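Local coordinates for protein geranyltranstransferase (Campylobacter jejuni, PDB 3NPK) that probably condenses geranyl diphosphate with isopentenyl diphosphate to make farnesyl diphosphate, and binds pyrophosphate in this crystal form, at residues F26-A30 with Y101-T105; L162-E168 with N238-L244; L183-C187 with S197-Y201. All coordinates share one frame; numbering follows the deposited sequence.

Contact 1: F26-A30 with Y101-T105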
ATOM      1  N   PHE A  26      -6.743 -11.586 -17.588  1.00 11.61           N
ATOM      2  CA  PHE A  26      -5.312 -11.706 -17.307  1.00 11.34           C
ATOM      3  C   PHE A  26      -4.808 -11.067 -16.028  1.00 10.57           C
ATOM      4  O   PHE A  26      -3.608 -11.127 -15.763  1.00 12.10           O
ATOM      5  CB  PHE A  26      -4.456 -11.205 -18.491  1.00 11.64           C
ATOM      6  CG  PHE A  26      -4.634  -9.740 -18.818  1.00 11.42           C
ATOM      7  CD1 PHE A  26      -4.115  -8.746 -17.992  1.00 11.48           C
ATOM      8  CD2 PHE A  26      -5.303  -9.358 -19.970  1.00 13.16           C
ATOM      9  CE1 PHE A  26      -4.277  -7.401 -18.310  1.00 12.18           C
ATOM     10  CE2 PHE A  26      -5.454  -8.021 -20.294  1.00 13.57           C
ATOM     11  CZ  PHE A  26      -4.958  -7.044 -19.460  1.00 13.04           C
ATOM     12  N   PHE A  27      -5.691 -10.483 -15.218  1.00 10.86           N
ATOM     13  CA  PHE A  27      -5.176  -9.783 -14.049  1.00 10.66           C
ATOM     14  C   PHE A  27      -4.369 -10.715 -13.141  1.00 11.31           C
ATOM     15  O   PHE A  27      -3.317 -10.325 -12.641  1.00 11.62           O
ATOM     16  CB  PHE A  27      -6.269  -9.047 -13.268  1.00 11.03           C
ATOM     17  CG  PHE A  27      -5.727  -7.924 -12.428  1.00 11.17           C
ATOM     18  CD1 PHE A  27      -5.348  -6.723 -13.024  1.00 11.55           C
ATOM     19  CD2 PHE A  27      -5.563  -8.069 -11.057  1.00 13.11           C
ATOM     20  CE1 PHE A  27      -4.818  -5.678 -12.268  1.00 12.00           C
ATOM     21  CE2 PHE A  27      -5.026  -7.024 -10.291  1.00 12.72           C
ATOM     22  CZ  PHE A  27      -4.659  -5.831 -10.895  1.00 12.73           C
ATOM     23  N   ASN A  28      -4.844 -11.941 -12.918  1.00 11.73           N
ATOM     24  CA  ASN A  28      -4.071 -12.866 -12.090  1.00 12.08           C
ATOM     25  C   ASN A  28      -2.701 -13.191 -12.661  1.00 11.16           C
ATOM     26  O   ASN A  28      -1.713 -13.241 -11.933  1.00 11.39           O
ATOM     27  CB  ASN A  28      -4.842 -14.158 -11.809  1.00 12.79           C
ATOM     28  CG  ASN A  28      -6.016 -13.944 -10.881  1.00 13.83           C
ATOM     29  OD1 ASN A  28      -6.018 -13.025 -10.062  1.00 13.52           O
ATOM     30  ND2 ASN A  28      -7.036 -14.789 -11.013  1.00 14.77           N
ATOM     31  N   GLU A  29      -2.651 -13.444 -13.961  1.00 10.87           N
ATOM     32  CA  GLU A  29      -1.379 -13.708 -14.614  1.00 10.76           C
ATOM     33  C   GLU A  29      -0.447 -12.499 -14.495  1.00 11.58           C
ATOM     34  O   GLU A  29       0.756 -12.651 -14.246  1.00 12.55           O
ATOM     35  CB  GLU A  29      -1.613 -14.084 -16.083  1.00 13.36           C
ATOM     36  CG  GLU A  29      -2.144 -15.500 -16.256  1.00 15.74           C
ATOM     37  CD  GLU A  29      -3.659 -15.624 -16.116  1.00 19.09           C
ATOM     38  OE1 GLU A  29      -4.341 -14.617 -15.846  1.00 18.55           O
ATOM     39  OE2 GLU A  29      -4.179 -16.759 -16.285  1.00 23.02           O
ATOM     40  N   ALA A  30      -1.005 -11.300 -14.647  1.00 11.55           N
ATOM     41  CA  ALA A  30      -0.203 -10.084 -14.540  1.00 11.39           C
ATOM     42  C   ALA A  30       0.324  -9.880 -13.111  1.00 11.45           C
ATOM     43  O   ALA A  30       1.454  -9.436 -12.920  1.00 14.63           O
ATOM     44  CB  ALA A  30      -1.026  -8.894 -14.972  1.00 11.90           C
ATOM     45  N   TYR A 101       1.232  -6.086 -21.215  1.00 14.66           N
ATOM     46  CA  TYR A 101      -0.184  -5.791 -21.055  1.00 14.40           C
ATOM     47  C   TYR A 101      -0.478  -4.356 -21.474  1.00 15.71           C
ATOM     48  O   TYR A 101      -0.639  -4.082 -22.665  1.00 18.65           O
ATOM     49  CB  TYR A 101      -0.632  -6.110 -19.628  1.00 13.58           C
ATOM     50  CG  TYR A 101      -0.502  -7.583 -19.346  1.00 13.49           C
ATOM     51  CD1 TYR A 101       0.539  -8.081 -18.569  1.00 16.59           C
ATOM     52  CD2 TYR A 101      -1.409  -8.489 -19.889  1.00 14.09           C
ATOM     53  CE1 TYR A 101       0.664  -9.447 -18.331  1.00 17.66           C
ATOM     54  CE2 TYR A 101      -1.298  -9.843 -19.659  1.00 15.11           C
ATOM     55  CZ  TYR A 101      -0.262 -10.322 -18.882  1.00 17.29           C
ATOM     56  OH  TYR A 101      -0.161 -11.685 -18.661  1.00 20.76           O
ATOM     57  N   ASP A 102      -0.519  -3.443 -20.519  1.00 14.59           N
ATOM     58  CA  ASP A 102      -0.673  -2.024 -20.809  1.00 14.77           C
ATOM     59  C   ASP A 102      -0.330  -1.226 -19.553  1.00 13.70           C
ATOM     60  O   ASP A 102      -0.095  -1.805 -18.498  1.00 12.74           O
ATOM     61  CB  ASP A 102      -2.092  -1.700 -21.316  1.00 17.04           C
ATOM     62  CG  ASP A 102      -3.194  -2.255 -20.422  1.00 20.36           C
ATOM     63  OD1 ASP A 102      -3.066  -2.186 -19.202  1.00 18.99           O
ATOM     64  OD2 ASP A 102      -4.212  -2.757 -20.941  1.00 25.67           O
ATOM     65  N   GLU A 103      -0.280   0.095 -19.664  1.00 13.27           N
ATOM     66  CA  GLU A 103       0.140   0.902 -18.520  1.00 13.68           C
ATOM     67  C   GLU A 103      -0.843   0.780 -17.382  1.00 11.77           C
ATOM     68  O   GLU A 103      -0.443   0.747 -16.225  1.00 11.24           O
ATOM     69  CB  GLU A 103       0.281   2.367 -18.915  1.00 17.10           C
ATOM     70  CG  GLU A 103       1.544   2.641 -19.697  1.00 22.70           C
ATOM     71  CD  GLU A 103       1.671   4.093 -20.075  1.00 27.79           C
ATOM     72  OE1 GLU A 103       0.986   4.939 -19.458  1.00 30.02           O
ATOM     73  OE2 GLU A 103       2.448   4.381 -21.007  1.00 30.95           O
ATOM     74  N   THR A 104      -2.130   0.742 -17.711  1.00 10.84           N
ATOM     75  CA  THR A 104      -3.152   0.617 -16.680  1.00 10.84           C
ATOM     76  C   THR A 104      -2.904  -0.626 -15.829  1.00 10.94           C
ATOM     77  O   THR A 104      -2.926  -0.573 -14.592  1.00 10.80           O
ATOM     78  CB  THR A 104      -4.555   0.544 -17.294  1.00 11.97           C
ATOM     79  OG1 THR A 104      -4.866   1.811 -17.890  1.00 14.05           O
ATOM     80  CG2 THR A 104      -5.579   0.190 -16.212  1.00 14.04           C
ATOM     81  N   THR A 105      -2.645  -1.751 -16.488  1.00 11.22           N
ATOM     82  CA  THR A 105      -2.389  -2.998 -15.770  1.00 11.61           C
ATOM     83  C   THR A 105      -1.146  -2.878 -14.880  1.00 10.76           C
ATOM     84  O   THR A 105      -1.148  -3.318 -13.730  1.00 11.29           O
ATOM     85  CB  THR A 105      -2.235  -4.164 -16.757  1.00 12.36           C
ATOM     86  OG1 THR A 105      -3.466  -4.318 -17.477  1.00 13.47           O
ATOM     87  CG2 THR A 105      -1.918  -5.494 -16.046  1.00 13.03           C
TER
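Asp-102 OD1 is gripped twice by Thr-105, the residue whose OG1 meets the edge of the Phe-26 ring. The amide bond, Thr-105 N to Asp-102 OD1 at 2.8 Å, runs fairly straight and caps the start of helix 103-122; the hydroxyl reaches the same oxygen from above the carboxylate plane. Held this way, Thr-105 OG1 lies in the ring plane, 3.3 Å from Phe-26 CE1, while Thr-105 CG2 turns to Ala-30 CB, 3.7 Å away.

The Phe-26 ring is also covered on one face by Tyr-101. The two make an offset stack, centroids 4.5 Å apart and planes 25° from parallel. At the closest point Tyr-101 CD2 lies 3.3 Å from Phe-26 CD1. Phe-26 gets there with CG between its backbone N and carbonyl carbon (chi1 63°).

Each aromatic residue stands just outside a helix: Phe-26 is the N-cap of helix 27-37, and Tyr-101 sits in the turn between helices 97-100 and 103-122. The contact joins the start of one helix of this mostly helical prenyl-synthase fold to the start of another, at the subunit interface, where Phe-156 of the second subunit meets the Phe-26 ring with its plane nearly perpendicular. Within the chain, His-24 packs edge-to-face with Phe-26.

One turn further on, Ala-30 places its methyl over a face of the Tyr-101 ring, a CH-pi contact with CB 4.2 Å from the centroid. Beyond the ring, Tyr-101 OH passes 3.8 Å from Glu-29 CB.

Contact 2: L162-E168 with N238-L244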
ATOM      1  N   LEU A 162      23.144  17.390  -7.443  1.00 13.20           N
ATOM      2  CA  LEU A 162      22.998  17.092  -6.022  1.00 14.82           C
ATOM      3  C   LEU A 162      24.336  17.219  -5.321  1.00 15.00           C
ATOM      4  O   LEU A 162      25.385  16.943  -5.912  1.00 15.74           O
ATOM      5  CB  LEU A 162      22.498  15.658  -5.825  1.00 15.46           C
ATOM      6  CG  LEU A 162      21.072  15.389  -6.292  1.00 16.15           C
ATOM      7  CD1 LEU A 162      20.657  13.962  -6.000  1.00 17.92           C
ATOM      8  CD2 LEU A 162      20.105  16.399  -5.663  1.00 17.62           C
ATOM      9  N   SER A 163      24.284  17.612  -4.054  1.00 14.86           N
ATOM     10  CA  SER A 163      25.448  17.587  -3.189  1.00 15.76           C
ATOM     11  C   SER A 163      25.643  16.159  -2.700  1.00 15.98           C
ATOM     12  O   SER A 163      24.759  15.310  -2.856  1.00 15.74           O
ATOM     13  CB  SER A 163      25.217  18.491  -1.982  1.00 16.94           C
ATOM     14  OG  SER A 163      24.240  17.901  -1.139  1.00 17.53           O
ATOM     15  N   LEU A 164      26.786  15.905  -2.079  1.00 17.06           N
ATOM     16  CA  LEU A 164      27.070  14.594  -1.501  1.00 18.19           C
ATOM     17  C   LEU A 164      26.025  14.238  -0.450  1.00 17.64           C
ATOM     18  O   LEU A 164      25.484  13.130  -0.448  1.00 18.18           O
ATOM     19  CB  LEU A 164      28.454  14.610  -0.848  1.00 20.09           C
ATOM     20  CG  LEU A 164      29.315  13.340  -0.834  1.00 24.39           C
ATOM     21  CD1 LEU A 164      30.220  13.272   0.410  1.00 24.81           C
ATOM     22  CD2 LEU A 164      28.539  12.080  -1.012  1.00 24.52           C
ATOM     23  N   ASN A 165      25.734  15.171   0.452  1.00 17.19           N
ATOM     24  CA  ASN A 165      24.735  14.889   1.488  1.00 18.11           C
ATOM     25  C   ASN A 165      23.353  14.578   0.899  1.00 16.76           C
ATOM     26  O   ASN A 165      22.629  13.692   1.381  1.00 16.75           O
ATOM     27  CB  ASN A 165      24.652  16.031   2.500  1.00 22.10           C
ATOM     28  CG  ASN A 165      25.839  16.052   3.448  1.00 27.02           C
ATOM     29  OD1 ASN A 165      26.620  15.091   3.517  1.00 29.54           O
ATOM     30  ND2 ASN A 165      25.974  17.141   4.199  1.00 28.67           N
ATOM     31  N   GLU A 166      22.997  15.290  -0.164  1.00 15.99           N
ATOM     32  CA  GLU A 166      21.723  15.058  -0.837  1.00 14.42           C
ATOM     33  C   GLU A 166      21.682  13.696  -1.522  1.00 13.08           C
ATOM     34  O   GLU A 166      20.672  12.981  -1.459  1.00 12.84           O
ATOM     35  CB  GLU A 166      21.449  16.169  -1.851  1.00 14.28           C
ATOM     36  CG  GLU A 166      21.016  17.442  -1.160  1.00 16.60           C
ATOM     37  CD  GLU A 166      20.993  18.650  -2.072  1.00 18.81           C
ATOM     38  OE1 GLU A 166      21.636  18.622  -3.148  1.00 19.11           O
ATOM     39  OE2 GLU A 166      20.325  19.633  -1.697  1.00 19.72           O
ATOM     40  N   LEU A 167      22.793  13.329  -2.155  1.00 13.06           N
ATOM     41  CA  LEU A 167      22.880  12.030  -2.812  1.00 13.96           C
ATOM     42  C   LEU A 167      22.800  10.908  -1.774  1.00 14.36           C
ATOM     43  O   LEU A 167      22.113   9.916  -1.991  1.00 13.83           O
ATOM     44  CB  LEU A 167      24.166  11.951  -3.640  1.00 14.93           C
ATOM     45  CG  LEU A 167      24.363  10.696  -4.489  1.00 16.67           C
ATOM     46  CD1 LEU A 167      23.218  10.497  -5.478  1.00 17.95           C
ATOM     47  CD2 LEU A 167      25.697  10.778  -5.219  1.00 18.93           C
ATOM     48  N   GLU A 168      23.473  11.086  -0.637  1.00 14.68           N
ATOM     49  CA  GLU A 168      23.376  10.125   0.459  1.00 15.40           C
ATOM     50  C   GLU A 168      21.940   9.991   0.952  1.00 14.71           C
ATOM     51  O   GLU A 168      21.456   8.883   1.183  1.00 15.81           O
ATOM     52  CB  GLU A 168      24.309  10.534   1.604  1.00 18.38           C
ATOM     53  CG  GLU A 168      25.761  10.272   1.289  1.00 21.70           C
ATOM     54  CD  GLU A 168      26.730  10.994   2.219  1.00 26.61           C
ATOM     55  OE1 GLU A 168      26.316  11.922   2.953  1.00 29.73           O
ATOM     56  OE2 GLU A 168      27.926  10.648   2.191  1.00 27.69           O
ATOM     57  N   ASN A 238      24.233  12.266 -11.370  1.00 30.88           N
ATOM     58  CA  ASN A 238      24.748  12.312 -10.002  1.00 27.52           C
ATOM     59  C   ASN A 238      25.321  10.976  -9.568  1.00 33.09           C
ATOM     60  O   ASN A 238      24.610   9.978  -9.515  1.00 32.02           O
ATOM     61  CB  ASN A 238      23.642  12.704  -9.022  1.00 23.77           C
ATOM     62  CG  ASN A 238      23.074  14.085  -9.304  1.00 24.53           C
ATOM     63  OD1 ASN A 238      23.768  15.094  -9.156  1.00 26.40           O
ATOM     64  ND2 ASN A 238      21.811  14.132  -9.710  1.00 20.70           N
ATOM     65  N   SER A 239      26.603  10.946  -9.240  1.00 31.46           N
ATOM     66  CA  SER A 239      27.182   9.700  -8.749  1.00 30.37           C
ATOM     67  C   SER A 239      28.242   9.962  -7.691  1.00 29.58           C
ATOM     68  O   SER A 239      28.822  11.049  -7.627  1.00 29.49           O
ATOM     69  CB  SER A 239      27.747   8.860  -9.903  1.00 32.81           C
ATOM     70  OG  SER A 239      29.152   9.010 -10.029  1.00 34.46           O
ATOM     71  N   PHE A 240      28.484   8.957  -6.856  1.00 28.33           N
ATOM     72  CA  PHE A 240      29.471   9.088  -5.794  1.00 28.23           C
ATOM     73  C   PHE A 240      30.872   9.258  -6.387  1.00 29.21           C
ATOM     74  O   PHE A 240      31.746   9.894  -5.785  1.00 29.42           O
ATOM     75  CB  PHE A 240      29.429   7.862  -4.876  1.00 27.46           C
ATOM     76  CG  PHE A 240      28.242   7.832  -3.942  1.00 26.17           C
ATOM     77  CD1 PHE A 240      28.230   8.604  -2.792  1.00 25.94           C
ATOM     78  CD2 PHE A 240      27.147   7.021  -4.212  1.00 25.33           C
ATOM     79  CE1 PHE A 240      27.146   8.568  -1.924  1.00 25.87           C
ATOM     80  CE2 PHE A 240      26.064   6.973  -3.348  1.00 25.21           C
ATOM     81  CZ  PHE A 240      26.063   7.745  -2.202  1.00 25.03           C
ATOM     82  N   VAL A 241      31.085   8.669  -7.559  1.00 29.74           N
ATOM     83  CA  VAL A 241      32.374   8.770  -8.236  1.00 33.76           C
ATOM     84  C   VAL A 241      32.608  10.185  -8.772  1.00 43.00           C
ATOM     85  O   VAL A 241      33.705  10.732  -8.657  1.00 41.43           O
ATOM     86  CB  VAL A 241      32.496   7.746  -9.381  1.00 38.63           C
ATOM     87  CG1 VAL A 241      33.809   7.940 -10.129  1.00 43.44           C
ATOM     88  CG2 VAL A 241      32.393   6.324  -8.833  1.00 33.68           C
ATOM     89  N   ASN A 242      31.568  10.780  -9.344  1.00 39.93           N
ATOM     90  CA  ASN A 242      31.664  12.148  -9.846  1.00 38.61           C
ATOM     91  C   ASN A 242      31.959  13.149  -8.738  1.00 36.53           C
ATOM     92  O   ASN A 242      32.757  14.071  -8.916  1.00 37.22           O
ATOM     93  CB  ASN A 242      30.383  12.547 -10.574  1.00 39.86           C
ATOM     94  CG  ASN A 242      30.237  11.857 -11.911  1.00 41.63           C
ATOM     95  OD1 ASN A 242      31.231  11.589 -12.593  1.00 43.11           O
ATOM     96  ND2 ASN A 242      28.997  11.570 -12.303  1.00 41.73           N
ATOM     97  N   LEU A 243      31.316  12.962  -7.594  1.00 34.27           N
ATOM     98  CA  LEU A 243      31.460  13.882  -6.476  1.00 33.32           C
ATOM     99  C   LEU A 243      32.769  13.683  -5.730  1.00 34.97           C
ATOM    100  O   LEU A 243      33.432  14.654  -5.355  1.00 36.42           O
ATOM    101  CB  LEU A 243      30.296  13.721  -5.498  1.00 30.89           C
ATOM    102  CG  LEU A 243      28.928  14.188  -5.986  1.00 28.78           C
ATOM    103  CD1 LEU A 243      27.867  13.915  -4.941  1.00 28.12           C
ATOM    104  CD2 LEU A 243      28.983  15.670  -6.309  1.00 28.62           C
ATOM    105  N   LEU A 244      33.136  12.424  -5.515  1.00 34.67           N
ATOM    106  CA  LEU A 244      34.284  12.102  -4.673  1.00 35.15           C
ATOM    107  C   LEU A 244      35.551  11.829  -5.472  1.00 35.14           C
ATOM    108  O   LEU A 244      36.659  11.962  -4.953  1.00 36.22           O
ATOM    109  CB  LEU A 244      33.971  10.887  -3.795  1.00 34.89           C
ATOM    110  CG  LEU A 244      32.820  11.025  -2.794  1.00 34.78           C
ATOM    111  CD1 LEU A 244      32.467   9.667  -2.196  1.00 34.65           C
ATOM    112  CD2 LEU A 244      33.186  12.023  -1.704  1.00 35.15           C
TER
HETATM  113  O   HOH W   1      26.095  15.558  -8.152  1.00 34.28           O
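Asn-238 meets Leu-162 first, ahead of the short helix 240-244. Its OD1 accepts the backbone N-H of Leu-162 (Leu-162 N to Asn-238 OD1, 2.9 Å), with the donor standing above the carbonyl plane and not on a lone pair. A water donates to the same OD1 and to Leu-162 O, bridging side chain and backbone. Asn-238 ND2 binds the carbonyl of Lys-160, so the amide grips the chain leading into helix 164-189 by both ends and its rotation is fixed.

Ser-239 is the N-cap of helix 240-244, its OG accepting from Asn-242 N and, weakly, from Val-241 N. Its carbonyl carbon is touched by Leu-167 CD2.

Phe-240 then turns its ring under that same methyl: Leu-167 CD2 stands 4.0 Å from the ring centroid and only 4° off the normal, a centred CH-pi contact. Leu-167 reaches it with CG anti to the backbone N (chi1 -175°). Glu-168 CG comes up in the ring plane, 3.9 Å from Phe-240 CE1. Leu-209 and Ile-213 of helix 194-220 also touch Phe-240, so the ring wedges between two long helices of the prenyl-synthase bundle. The short helix runs nearly antiparallel to 164-168, at 161°, with the axes 10.8 Å apart. At the start of helix 164-189, Ser-163 and Glu-166 form a capping box.

A turn later, Leu-243 lays CD1 against the backbone of this start, 3.6 Å from Leu-164 CA, and also reaches Leu-167 CD2; its other methyl, CD2, approaches Leu-162 O. Leu-244 ends the row, its CD2 meeting Leu-164 CD1 at 3.9 Å with the two side chains crossed at about a right angle.

Contact 3: L183-C187 with S197-Y201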
ATOM      1  N   LEU A 183      15.978  -6.537   7.838  1.00  8.43           N
ATOM      2  CA  LEU A 183      16.730  -7.020   8.998  1.00  8.75           C
ATOM      3  C   LEU A 183      15.976  -6.744  10.300  1.00  8.63           C
ATOM      4  O   LEU A 183      15.843  -7.641  11.140  1.00  9.50           O
ATOM      5  CB  LEU A 183      18.113  -6.373   9.042  1.00  9.78           C
ATOM      6  CG  LEU A 183      19.052  -6.888   7.955  1.00  9.88           C
ATOM      7  CD1 LEU A 183      20.248  -5.943   7.738  1.00 12.16           C
ATOM      8  CD2 LEU A 183      19.532  -8.319   8.274  1.00 10.68           C
ATOM      9  N   LYS A 184      15.467  -5.518  10.464  1.00  8.97           N
ATOM     10  CA  LYS A 184      14.769  -5.162  11.705  1.00  8.69           C
ATOM     11  C   LYS A 184      13.501  -6.005  11.888  1.00  8.96           C
ATOM     12  O   LYS A 184      13.173  -6.421  12.994  1.00 10.13           O
ATOM     13  CB  LYS A 184      14.409  -3.671  11.743  1.00 10.78           C
ATOM     14  CG  LYS A 184      13.811  -3.251  13.102  1.00 15.19           C
ATOM     15  CD  LYS A 184      13.590  -1.776  13.219  1.00 17.40           C
ATOM     16  CE  LYS A 184      13.046  -1.452  14.625  1.00 19.17           C
ATOM     17  NZ  LYS A 184      12.723  -0.027  14.813  1.00 21.52           N
HETATM   18  N   MSE A 185      12.796  -6.267  10.797  1.00  8.52           N
HETATM   19  CA  MSE A 185      11.601  -7.096  10.860  1.00  8.10           C
HETATM   20  C   MSE A 185      11.933  -8.530  11.313  1.00  8.00           C
HETATM   21  O   MSE A 185      11.168  -9.147  12.072  1.00  8.72           O
HETATM   22  CB  MSE A 185      10.891  -7.081   9.506  1.00 10.18           C
HETATM   23  CG  MSE A 185      10.250  -5.718   9.262  1.00 10.47           C
HETATM   24 SE   MSE A 185       9.623  -5.430   7.447  1.00 15.28          SE
HETATM   25  CE  MSE A 185       7.942  -6.404   7.567  1.00 12.86           C
ATOM     26  N   GLY A 186      13.068  -9.063  10.871  1.00  9.22           N
ATOM     27  CA  GLY A 186      13.510 -10.355  11.401  1.00  9.77           C
ATOM     28  C   GLY A 186      13.659 -10.282  12.924  1.00  9.72           C
ATOM     29  O   GLY A 186      13.241 -11.192  13.657  1.00  9.81           O
ATOM     30  N   CYS A 187      14.226  -9.188  13.411  1.00  9.69           N
ATOM     31  CA  CYS A 187      14.417  -9.009  14.849  1.00  9.94           C
ATOM     32  C   CYS A 187      13.066  -8.924  15.558  1.00  9.78           C
ATOM     33  O   CYS A 187      12.876  -9.499  16.648  1.00 10.90           O
ATOM     34  CB  CYS A 187      15.234  -7.742  15.129  1.00 12.07           C
ATOM     35  SG  CYS A 187      16.921  -7.788  14.502  1.00 12.81           S
ATOM     36  N   SER A 197      18.260  -4.710  18.014  1.00 10.80           N
ATOM     37  CA  SER A 197      17.444  -4.506  16.815  1.00 12.38           C
ATOM     38  C   SER A 197      17.831  -3.204  16.128  1.00 11.69           C
ATOM     39  O   SER A 197      17.922  -3.150  14.908  1.00 12.00           O
ATOM     40  CB  SER A 197      15.960  -4.496  17.172  1.00 13.11           C
ATOM     41  OG  SER A 197      15.582  -5.751  17.711  1.00 14.63           O
ATOM     42  N   ASN A 198      18.068  -2.154  16.911  1.00 11.63           N
ATOM     43  CA  ASN A 198      18.443  -0.864  16.336  1.00 12.82           C
ATOM     44  C   ASN A 198      19.833  -0.944  15.696  1.00 11.97           C
ATOM     45  O   ASN A 198      20.087  -0.323  14.669  1.00 12.46           O
ATOM     46  CB  ASN A 198      18.427   0.235  17.410  1.00 15.10           C
ATOM     47  CG  ASN A 198      17.021   0.592  17.876  1.00 17.44           C
ATOM     48  OD1 ASN A 198      16.827   1.175  18.963  1.00 20.72           O
ATOM     49  ND2 ASN A 198      16.037   0.253  17.076  1.00 15.97           N
ATOM     50  N   GLN A 199      20.744  -1.691  16.313  1.00 11.33           N
ATOM     51  CA  GLN A 199      22.081  -1.863  15.737  1.00 12.65           C
ATOM     52  C   GLN A 199      22.000  -2.563  14.391  1.00 11.87           C
ATOM     53  O   GLN A 199      22.721  -2.218  13.450  1.00 13.87           O
ATOM     54  CB  GLN A 199      23.001  -2.633  16.692  1.00 15.91           C
ATOM     55  CG  GLN A 199      23.333  -1.813  17.927  1.00 19.12           C
ATOM     56  CD  GLN A 199      24.301  -2.498  18.864  1.00 24.25           C
ATOM     57  OE1 GLN A 199      24.856  -1.858  19.759  1.00 28.25           O
ATOM     58  NE2 GLN A 199      24.499  -3.801  18.677  1.00 24.22           N
ATOM     59  N   ILE A 200      21.122  -3.554  14.303  1.00 10.24           N
ATOM     60  CA  ILE A 200      20.989  -4.334  13.073  1.00 11.54           C
ATOM     61  C   ILE A 200      20.319  -3.500  11.964  1.00 10.66           C
ATOM     62  O   ILE A 200      20.712  -3.575  10.801  1.00 10.16           O
ATOM     63  CB  ILE A 200      20.267  -5.671  13.389  1.00 13.79           C
ATOM     64  CG1 ILE A 200      21.223  -6.606  14.141  1.00 16.20           C
ATOM     65  CG2 ILE A 200      19.757  -6.341  12.147  1.00 16.95           C
ATOM     66  CD1 ILE A 200      20.522  -7.747  14.903  1.00 17.73           C
ATOM     67  N   TYR A 201      19.342  -2.672  12.321  1.00 10.50           N
ATOM     68  CA  TYR A 201      18.772  -1.727  11.357  1.00 11.41           C
ATOM     69  C   TYR A 201      19.865  -0.809  10.797  1.00 11.52           C
ATOM     70  O   TYR A 201      19.960  -0.597   9.589  1.00 11.59           O
ATOM     71  CB  TYR A 201      17.662  -0.918  12.016  1.00 10.20           C
ATOM     72  CG  TYR A 201      16.959   0.064  11.107  1.00 10.33           C
ATOM     73  CD1 TYR A 201      15.825  -0.302  10.387  1.00  9.41           C
ATOM     74  CD2 TYR A 201      17.424   1.365  10.977  1.00 11.62           C
ATOM     75  CE1 TYR A 201      15.165   0.615   9.571  1.00  9.99           C
ATOM     76  CE2 TYR A 201      16.778   2.285  10.161  1.00 10.38           C
ATOM     77  CZ  TYR A 201      15.652   1.903   9.458  1.00  9.47           C
ATOM     78  OH  TYR A 201      15.005   2.807   8.655  1.00 10.94           O
TER
HETATM   79  O   HOH W   2      13.612  -0.707  17.952  1.00 36.56           O
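Segments 183-187 and 197-201 run nearly antiparallel, at 161°, with their axes 8.6 Å apart. They are the facing ends of helices 164-189 and 194-220, joined by a tight connection into a helical hairpin of the prenyl-synthase bundle; the side chain of Leu-183 is about 14 Å from the bound pyrophosphate.

Ile-200 packs against both Leu-183 and Cys-187. Its CG2 presses on Leu-183 CB at 3.5 Å, while its CD1 meets Cys-187 SG at 3.6 Å. Near the connection, Cys-187 CB lies 3.3 Å from Ser-197 OG, a hydroxyl that is bonded to the carbonyl of Asn-193. Leu-46 and Val-50 of helix 42-54 also pack on Leu-183.

Toward the outer side of the pair, Lys-184 runs fully extended obliquely across Tyr-201, its CD 3.9 Å from Tyr-201 CD1. The chain leaves with CG anti to the backbone N (chi1 -174°), leaving NZ above one side of the ring, 5.9 Å from the Tyr-201 centroid, a weak attraction at most. Tyr-201 OH is held by Asn-141. The lysine ends alongside Asn-198, where a water accepts from Asn-198 ND2 at 2.8 Å and, weakly, from Lys-184 NZ.

From the N terminus, contact 1 comes first: it closes a loop of 70 residues, mostly helix, bringing the start of helix 27-37 to the start of helix 103-122. That loop is complete before contact 2 opens. Contact 2 spans another 69 residues, the last of them not modelled, joining the start of helix 164-189 to the short helix 240-244, and within that span contact 3 closes a connection of nine residues, the hairpin between the far end of helix 164-189 and helix 194-220. Contacts 2 and 3 share helix 164-189, their centres about 27 Å apart. Contacts 1 and 3 lie on opposite sides of the chain's centre, while contacts 1 and 2 both touch the second subunit.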